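Local coordinates for actinorhodin polyketide putative beta-ketoacyl synthase 2 (Streptomyces coelicolor A3, PDB 1TQY), which probably acts as the chain length factor that partners a ketosynthase in making the polyketide backbone of the antibiotic actinorhodin, within the beta-ketoacyl synthase family, at residues P28-V33 against V350-M355; Y51-A56 against G211-A216; Y104-V109 against T187-S192. All coordinates share one frame; numbering follows the deposited sequence.

Contact 1: P28-V33 against V350-M355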
loop_
_atom_site.group_PDB
_atom_site.type_symbol
_atom_site.label_atom_id
_atom_site.label_comp_id
_atom_site.label_asym_id
_atom_site.label_seq_id
_atom_site.Cartn_x
_atom_site.Cartn_y
_atom_site.Cartn_z
ATOM N N PRO B 28 -27.610 -11.473 4.306
ATOM C CA PRO B 28 -27.327 -12.883 4.027
ATOM C C PRO B 28 -26.114 -13.370 4.817
ATOM O O PRO B 28 -26.102 -14.478 5.349
ATOM C CB PRO B 28 -27.069 -12.896 2.523
ATOM C CG PRO B 28 -27.823 -11.710 2.026
ATOM C CD PRO B 28 -27.556 -10.674 3.072
ATOM N N TYR B 29 -25.091 -12.530 4.885
ATOM C CA TYR B 29 -23.881 -12.881 5.604
ATOM C C TYR B 29 -24.146 -13.109 7.093
ATOM O O TYR B 29 -23.842 -14.173 7.627
ATOM C CB TYR B 29 -22.839 -11.780 5.430
ATOM C CG TYR B 29 -21.637 -11.953 6.321
ATOM C CD1 TYR B 29 -20.708 -12.960 6.083
ATOM C CD2 TYR B 29 -21.444 -11.126 7.422
ATOM C CE1 TYR B 29 -19.613 -13.140 6.917
ATOM C CE2 TYR B 29 -20.353 -11.301 8.261
ATOM C CZ TYR B 29 -19.444 -12.308 7.998
ATOM O OH TYR B 29 -18.365 -12.457 8.825
ATOM N N TRP B 30 -24.706 -12.108 7.758
ATOM C CA TRP B 30 -25.011 -12.201 9.184
ATOM C C TRP B 30 -25.900 -13.404 9.489
ATOM O O TRP B 30 -25.787 -14.031 10.546
ATOM C CB TRP B 30 -25.713 -10.934 9.646
ATOM C CG TRP B 30 -25.996 -10.915 11.104
ATOM C CD1 TRP B 30 -27.218 -10.802 11.696
ATOM C CD2 TRP B 30 -25.036 -10.929 12.167
ATOM N NE1 TRP B 30 -27.081 -10.733 13.063
ATOM C CE2 TRP B 30 -25.750 -10.808 13.379
ATOM C CE3 TRP B 30 -23.639 -11.030 12.212
ATOM C CZ2 TRP B 30 -25.119 -10.781 14.625
ATOM C CZ3 TRP B 30 -23.010 -11.003 13.451
ATOM C CH2 TRP B 30 -23.752 -10.877 14.642
ATOM N N SER B 31 -26.792 -13.720 8.561
ATOM C CA SER B 31 -27.672 -14.851 8.751
ATOM C C SER B 31 -26.893 -16.159 8.736
ATOM O O SER B 31 -27.134 -17.039 9.562
ATOM C CB SER B 31 -28.740 -14.885 7.664
ATOM O OG SER B 31 -29.390 -16.147 7.674
ATOM N N ALA B 32 -25.957 -16.286 7.801
ATOM C CA ALA B 32 -25.151 -17.501 7.682
ATOM C C ALA B 32 -24.208 -17.676 8.877
ATOM O O ALA B 32 -23.998 -18.790 9.361
ATOM C CB ALA B 32 -24.350 -17.468 6.385
ATOM N N VAL B 33 -23.651 -16.566 9.347
ATOM C CA VAL B 33 -22.736 -16.579 10.480
ATOM C C VAL B 33 -23.385 -17.067 11.766
ATOM O O VAL B 33 -22.832 -17.914 12.464
ATOM C CB VAL B 33 -22.172 -15.185 10.734
ATOM C CG1 VAL B 33 -21.365 -15.181 12.021
ATOM C CG2 VAL B 33 -21.319 -14.766 9.565
ATOM N N VAL B 350 -14.321 -6.876 11.550
ATOM C CA VAL B 350 -14.821 -5.658 12.172
ATOM C C VAL B 350 -16.340 -5.557 12.008
ATOM O O VAL B 350 -17.057 -5.232 12.955
ATOM C CB VAL B 350 -14.153 -4.408 11.560
ATOM C CG1 VAL B 350 -14.889 -3.143 12.008
ATOM C CG2 VAL B 350 -12.682 -4.346 12.010
ATOM N N VAL B 351 -16.827 -5.832 10.802
ATOM C CA VAL B 351 -18.259 -5.785 10.537
ATOM C C VAL B 351 -18.975 -6.813 11.403
ATOM O O VAL B 351 -20.015 -6.533 11.999
ATOM C CB VAL B 351 -18.573 -6.095 9.054
ATOM C CG1 VAL B 351 -20.081 -6.261 8.861
ATOM C CG2 VAL B 351 -18.063 -4.977 8.169
ATOM N N THR B 352 -18.409 -8.013 11.472
ATOM C CA THR B 352 -19.008 -9.084 12.256
ATOM C C THR B 352 -19.055 -8.709 13.739
ATOM O O THR B 352 -20.053 -8.974 14.416
ATOM C CB THR B 352 -18.231 -10.388 12.034
ATOM O OG1 THR B 352 -18.081 -10.602 10.621
ATOM C CG2 THR B 352 -18.979 -11.566 12.622
ATOM N N ALA B 353 -17.997 -8.065 14.228
ATOM C CA ALA B 353 -17.932 -7.636 15.628
ATOM C C ALA B 353 -18.970 -6.552 15.931
ATOM O O ALA B 353 -19.699 -6.637 16.927
ATOM C CB ALA B 353 -16.534 -7.125 15.947
ATOM N N LEU B 354 -19.052 -5.541 15.066
ATOM C CA LEU B 354 -20.015 -4.448 15.262
ATOM C C LEU B 354 -21.448 -4.982 15.326
ATOM O O LEU B 354 -22.274 -4.501 16.105
ATOM C CB LEU B 354 -19.889 -3.414 14.131
ATOM C CG LEU B 354 -18.608 -2.567 14.204
ATOM C CD1 LEU B 354 -18.343 -1.838 12.891
ATOM C CD2 LEU B 354 -18.746 -1.593 15.355
ATOM N N MET B 355 -21.723 -5.985 14.500
ATOM C CA MET B 355 -23.035 -6.605 14.441
ATOM C C MET B 355 -23.330 -7.360 15.725
ATOM O O MET B 355 -24.478 -7.441 16.173
ATOM C CB MET B 355 -23.107 -7.558 13.247
ATOM C CG MET B 355 -23.308 -6.852 11.914
ATOM S SD MET B 355 -25.020 -6.279 11.731
ATOM C CE MET B 355 -24.948 -4.748 12.563
#

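Contact 2: Y51-A56 against G211-A216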
loop_
_atom_site.group_PDB
_atom_site.type_symbol
_atom_site.label_atom_id
_atom_site.label_comp_id
_atom_site.label_asym_id
_atom_site.label_seq_id
_atom_site.Cartn_x
_atom_site.Cartn_y
_atom_site.Cartn_z
ATOM N N TYR B 51 -4.160 -30.117 -8.143
ATOM C CA TYR B 51 -3.353 -29.430 -7.136
ATOM C C TYR B 51 -3.631 -30.009 -5.750
ATOM O O TYR B 51 -4.702 -30.566 -5.506
ATOM C CB TYR B 51 -3.681 -27.938 -7.137
ATOM C CG TYR B 51 -3.432 -27.273 -8.460
ATOM C CD1 TYR B 51 -2.139 -27.085 -8.937
ATOM C CD2 TYR B 51 -4.496 -26.843 -9.249
ATOM C CE1 TYR B 51 -1.918 -26.480 -10.170
ATOM C CE2 TYR B 51 -4.283 -26.242 -10.479
ATOM C CZ TYR B 51 -2.995 -26.062 -10.934
ATOM O OH TYR B 51 -2.788 -25.454 -12.142
ATOM N N PRO B 52 -2.672 -29.871 -4.820
ATOM C CA PRO B 52 -2.784 -30.369 -3.442
ATOM C C PRO B 52 -3.973 -29.799 -2.671
ATOM O O PRO B 52 -4.706 -30.532 -2.017
ATOM C CB PRO B 52 -1.466 -29.940 -2.802
ATOM C CG PRO B 52 -0.527 -29.853 -3.950
ATOM C CD PRO B 52 -1.358 -29.249 -5.047
ATOM N N ALA B 53 -4.145 -28.483 -2.731
ATOM C CA ALA B 53 -5.250 -27.829 -2.044
ATOM C C ALA B 53 -6.395 -27.715 -3.040
ATOM O O ALA B 53 -6.163 -27.426 -4.213
ATOM C CB ALA B 53 -4.824 -26.447 -1.569
ATOM N N THR B 54 -7.624 -27.930 -2.576
ATOM C CA THR B 54 -8.780 -27.884 -3.462
ATOM C C THR B 54 -9.982 -27.132 -2.920
ATOM O O THR B 54 -10.976 -26.955 -3.624
ATOM C CB THR B 54 -9.265 -29.303 -3.781
ATOM O OG1 THR B 54 -9.685 -29.930 -2.562
ATOM C CG2 THR B 54 -8.156 -30.120 -4.406
ATOM N N LEU B 55 -9.901 -26.696 -1.672
ATOM C CA LEU B 55 -11.021 -25.996 -1.057
ATOM C C LEU B 55 -10.796 -24.496 -0.940
ATOM O O LEU B 55 -9.679 -24.053 -0.685
ATOM C CB LEU B 55 -11.291 -26.580 0.331
ATOM C CG LEU B 55 -11.793 -28.022 0.431
ATOM C CD1 LEU B 55 -12.072 -28.334 1.897
ATOM C CD2 LEU B 55 -13.066 -28.203 -0.389
ATOM N N ALA B 56 -11.865 -23.727 -1.124
ATOM C CA ALA B 56 -11.797 -22.278 -1.031
ATOM C C ALA B 56 -13.163 -21.661 -0.778
ATOM O O ALA B 56 -14.196 -22.291 -1.010
ATOM C CB ALA B 56 -11.202 -21.694 -2.300
ATOM N N GLY B 211 2.580 -22.497 2.209
ATOM C CA GLY B 211 2.903 -23.645 3.033
ATOM C C GLY B 211 1.899 -23.738 4.164
ATOM O O GLY B 211 2.043 -24.557 5.063
ATOM N N ARG B 212 0.851 -22.925 4.104
ATOM C CA ARG B 212 -0.141 -22.924 5.179
ATOM C C ARG B 212 -1.581 -23.214 4.781
ATOM O O ARG B 212 -2.506 -23.076 5.584
ATOM C CB ARG B 212 -0.062 -21.584 5.915
ATOM C CG ARG B 212 1.227 -21.420 6.725
ATOM C CD ARG B 212 1.433 -19.992 7.231
ATOM N NE ARG B 212 2.654 -19.863 8.049
ATOM C CZ ARG B 212 3.138 -18.708 8.504
ATOM N NH1 ARG B 212 2.517 -17.565 8.233
ATOM N NH2 ARG B 212 4.245 -18.696 9.226
ATOM N N ILE B 213 -1.771 -23.646 3.544
ATOM C CA ILE B 213 -3.110 -23.924 3.056
ATOM C C ILE B 213 -3.567 -25.360 3.296
ATOM O O ILE B 213 -2.841 -26.309 3.015
ATOM C CB ILE B 213 -3.177 -23.553 1.582
ATOM C CG1 ILE B 213 -3.014 -22.029 1.488
ATOM C CG2 ILE B 213 -4.484 -23.991 0.959
ATOM C CD1 ILE B 213 -3.251 -21.478 0.134
ATOM N N SER B 214 -4.771 -25.508 3.842
ATOM C CA SER B 214 -5.318 -26.824 4.123
ATOM C C SER B 214 -5.504 -27.661 2.873
ATOM O O SER B 214 -5.970 -27.169 1.843
ATOM C CB SER B 214 -6.663 -26.711 4.840
ATOM O OG SER B 214 -7.292 -27.979 4.891
ATOM N N THR B 215 -5.134 -28.935 2.966
ATOM C CA THR B 215 -5.305 -29.841 1.844
ATOM C C THR B 215 -6.490 -30.767 2.119
ATOM O O THR B 215 -6.632 -31.805 1.484
ATOM C CB THR B 215 -4.043 -30.702 1.589
ATOM O OG1 THR B 215 -3.734 -31.468 2.759
ATOM C CG2 THR B 215 -2.852 -29.818 1.219
ATOM N N ALA B 216 -7.351 -30.386 3.056
ATOM C CA ALA B 216 -8.519 -31.211 3.381
ATOM C C ALA B 216 -9.499 -31.273 2.203
ATOM O O ALA B 216 -9.411 -30.463 1.287
ATOM C CB ALA B 216 -9.230 -30.644 4.611
HETATM O O HOH W 1 -7.522 -31.084 -1.175
HETATM O O HOH W 2 -7.954 -28.366 0.312
HETATM O O HOH W 3 -7.941 -24.696 1.466
#

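Contact 3: Y104-V109 against T187-S192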
loop_
_atom_site.group_PDB
_atom_site.type_symbol
_atom_site.label_atom_id
_atom_site.label_comp_id
_atom_site.label_asym_id
_atom_site.label_seq_id
_atom_site.Cartn_x
_atom_site.Cartn_y
_atom_site.Cartn_z
ATOM N N TYR B 104 -13.610 17.183 -1.504
ATOM C CA TYR B 104 -12.409 17.050 -0.695
ATOM C C TYR B 104 -12.667 16.474 0.707
ATOM O O TYR B 104 -11.733 16.039 1.365
ATOM C CB TYR B 104 -11.694 18.394 -0.553
ATOM C CG TYR B 104 -11.129 18.948 -1.846
ATOM C CD1 TYR B 104 -10.220 18.217 -2.613
ATOM C CD2 TYR B 104 -11.495 20.211 -2.296
ATOM C CE1 TYR B 104 -9.694 18.735 -3.796
ATOM C CE2 TYR B 104 -10.976 20.739 -3.474
ATOM C CZ TYR B 104 -10.079 20.004 -4.220
ATOM O OH TYR B 104 -9.564 20.532 -5.378
ATOM N N ASP B 105 -13.915 16.471 1.164
ATOM C CA ASP B 105 -14.220 15.930 2.479
ATOM C C ASP B 105 -14.459 14.414 2.477
ATOM O O ASP B 105 -14.900 13.848 3.478
ATOM C CB ASP B 105 -15.441 16.628 3.098
ATOM C CG ASP B 105 -15.134 18.041 3.583
ATOM O OD1 ASP B 105 -13.961 18.331 3.918
ATOM O OD2 ASP B 105 -16.077 18.856 3.648
ATOM N N MET B 106 -14.171 13.761 1.357
ATOM C CA MET B 106 -14.352 12.320 1.251
ATOM C C MET B 106 -13.066 11.629 0.829
ATOM O O MET B 106 -12.524 11.892 -0.249
ATOM C CB MET B 106 -15.468 12.000 0.264
ATOM C CG MET B 106 -16.813 12.547 0.700
ATOM S SD MET B 106 -18.099 12.146 -0.490
ATOM C CE MET B 106 -17.765 13.365 -1.794
ATOM N N GLY B 107 -12.580 10.738 1.689
ATOM C CA GLY B 107 -11.354 10.016 1.390
ATOM C C GLY B 107 -11.576 8.528 1.188
ATOM O O GLY B 107 -12.653 8.006 1.472
ATOM N N VAL B 108 -10.553 7.843 0.693
ATOM C CA VAL B 108 -10.651 6.410 0.464
ATOM C C VAL B 108 -9.355 5.705 0.855
ATOM O O VAL B 108 -8.287 5.986 0.304
ATOM C CB VAL B 108 -10.983 6.093 -1.023
ATOM C CG1 VAL B 108 -11.031 4.583 -1.243
ATOM C CG2 VAL B 108 -12.339 6.695 -1.397
ATOM N N VAL B 109 -9.451 4.802 1.828
ATOM C CA VAL B 109 -8.293 4.047 2.302
ATOM C C VAL B 109 -8.591 2.552 2.278
ATOM O O VAL B 109 -9.432 2.068 3.033
ATOM C CB VAL B 109 -7.917 4.436 3.740
ATOM C CG1 VAL B 109 -6.622 3.726 4.128
ATOM C CG2 VAL B 109 -7.759 5.940 3.848
ATOM N N THR B 187 -10.631 15.095 7.675
ATOM C CA THR B 187 -11.504 14.632 6.592
ATOM C C THR B 187 -12.701 13.948 7.253
ATOM O O THR B 187 -12.556 12.893 7.843
ATOM C CB THR B 187 -10.811 13.619 5.670
ATOM O OG1 THR B 187 -9.609 14.188 5.133
ATOM C CG2 THR B 187 -11.745 13.240 4.523
ATOM N N PRO B 188 -13.906 14.535 7.143
ATOM C CA PRO B 188 -15.149 14.016 7.734
ATOM C C PRO B 188 -15.583 12.602 7.409
ATOM O O PRO B 188 -16.082 11.890 8.280
ATOM C CB PRO B 188 -16.207 15.015 7.270
ATOM C CG PRO B 188 -15.442 16.258 7.061
ATOM C CD PRO B 188 -14.187 15.759 6.379
ATOM N N LEU B 189 -15.432 12.200 6.156
ATOM C CA LEU B 189 -15.855 10.870 5.768
ATOM C C LEU B 189 -14.736 10.154 5.044
ATOM O O LEU B 189 -14.008 10.753 4.248
ATOM C CB LEU B 189 -17.110 10.957 4.888
ATOM C CG LEU B 189 -17.803 9.666 4.443
ATOM C CD1 LEU B 189 -19.229 9.952 4.036
ATOM C CD2 LEU B 189 -17.032 9.032 3.285
ATOM N N VAL B 190 -14.607 8.865 5.334
ATOM C CA VAL B 190 -13.585 8.044 4.717
ATOM C C VAL B 190 -14.137 6.649 4.462
ATOM O O VAL B 190 -14.698 6.006 5.358
ATOM C CB VAL B 190 -12.326 7.946 5.612
ATOM C CG1 VAL B 190 -11.360 6.920 5.029
ATOM C CG2 VAL B 190 -11.642 9.311 5.703
ATOM N N VAL B 191 -14.002 6.193 3.221
ATOM C CA VAL B 191 -14.461 4.864 2.838
ATOM C C VAL B 191 -13.246 3.967 3.014
ATOM O O VAL B 191 -12.168 4.248 2.488
ATOM C CB VAL B 191 -14.940 4.845 1.372
ATOM C CG1 VAL B 191 -15.219 3.415 0.933
ATOM C CG2 VAL B 191 -16.193 5.683 1.243
ATOM N N SER B 192 -13.415 2.880 3.747
ATOM C CA SER B 192 -12.269 2.036 4.044
ATOM C C SER B 192 -12.613 0.567 4.073
ATOM O O SER B 192 -13.744 0.177 4.368
ATOM C CB SER B 192 -11.697 2.452 5.411
ATOM O OG SER B 192 -10.431 1.865 5.652
#

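Contact 1: P28-V33 against V350-M355
The hydroxyl of T352 is approached by two oxygens: Y29 OH on helix 26-34 comes to 2.6 Å from OG1, though the tyrosine proton may be shared with another acceptor, and OG1 is hydrogen-bonded to the carbonyl oxygen of L348, one turn back in its own helix. This is a helix-helix contact in a thiolase-like fold, with a Met-aromatic pair beside the hydroxyls. The axes of segments 28-33 and 350-355 cross at -74° and come no closer than 11.3 Å, so long side chains span the gap. CG of Y29 stands anti to the backbone N (chi1 171°), and the tyrosine side chain crosses that of T352 at about a right angle. OG1 lies at the edge of the phenol ring, in its plane, while V33 CG2 covers one face near the rim. Y29 also packs on V18 and A20 of strand 11-20; both hydroxyl-bearing residues are buried.

W30 makes the apolar half of the contact, its indole meeting M355 obliquely. The methylene CB of M355 sits over the face of the six-membered ring, 3.6 Å from its centroid and 17° off the normal, a CH-pi contact. The M355 chain then bends at chi2 and chi3, and SD comes 4.7 Å from the centroid of the five-membered ring. Backbone packs here too, with T352 O 3.7 Å from W30 CZ3. At the neighbouring turn of helix 26-34, V33 CG1 meets T352 CG2 at 4.4 Å.

Contact 2: Y51-A56 against G211-A216
With its chi1 at -66°, I213 sets CG1 anti to its carbonyl carbon and leaves the CG2 branch anti to the backbone N, where it touches A53 CB at 3.5 Å. The same first torsion in L55 carries CG beside its own backbone N, and the leucine lies against the A216 carbonyl, CD1 being 3.5 Å from A216 O. Between these two touches the touching parts, 52-55 and 213-216, run 81° apart, and the polar joining is left to three waters. Water 2 accepts from T54 N at 2.9 Å and donates to S214 O and A216 O. Water 1 links T54 OG1, 2.8 Å away, with P52 O and T215 O. Both waters have more acceptors around them than protons, so those bonds are probably shared. Water 3 donates to L55 O at 2.8 Å and, at a longer 3.2 Å, to S214 O.

Residues 51-56 lead into strand 55-57, which pairs antiparallel with strand 40-42. Residues 211-216 belong to the loop after helix 201-208. That helix backs the junction, W204 NE1 bonding A53 O. Within the loop an ST turn shapes the backbone, S214 OG accepting from A216 N at 3.0 Å with a fairly straight N-H (164°). On the outer side, T215 CB rests 3.7 Å from P52 O.

Contact 3: Y104-V109 against T187-S192
G107 and V190 sit at the tight middle of this contact, their CA atoms 4.5 Å apart in a parallel pairing of strands 106-111 and 189-196. Backbone bonds alternate down the pair: G107 N to L189 O, V191 N to G107 O at 2.9 Å (171° at the hydrogen), and V109 N to V191 O. CA-H groups of M106, V108 and V190 add weaker contacts to the same carbonyls. On the face bearing V109, V190 and S192, V109 CG2 meets V190 CG1 at 3.9 Å, and helix 171-185 packs over them. On the face bearing M106, V108, L189 and V191 the side chains meet more slackly, M106 CG being 4.4 Å from L189 CD2, and M158 lies against M106, V108 and V191.

Where the strands begin, D105 and P188 are partly exposed and the pairing is looser: L189 N still bonds D105 O, but at 3.2 Å. The P188 ring lies obliquely against D105, CD 3.6 Å from OD1. The buried T187 puts CG2, anti to its backbone N, 3.4 Å from D105 O.

At the inner end S192 OG donates to V109 O at 2.8 Å, coming in tilted 24° from the carbonyl plane. Within 106-109 and 189-192 the side chains are thus uncharged and apolar apart from this one hydroxyl, which donates to V109 O and has A175 O as a weak second partner.

From the N terminus the chain passes helix 26-34, then 51-56, then strand 106-111, leaving one half of each contact behind. The partners return in reverse order. Strand 189-196 closes contact 3 first, the loop at 211-216 closes contact 2, and helix 345-359 closes contact 1 last, so the three loops nest without crossing. Contact 3 joins neighbouring strands of the core, contact 2 ties the run into the small two-stranded sheet 40-42/55-57 to the loop after helix 201-208, and contact 1 brings a late helix back to an early one. Contacts 2 and 3 lie on opposite sides of the chain's centre, with centres about 38 Å apart; no two contacts touch.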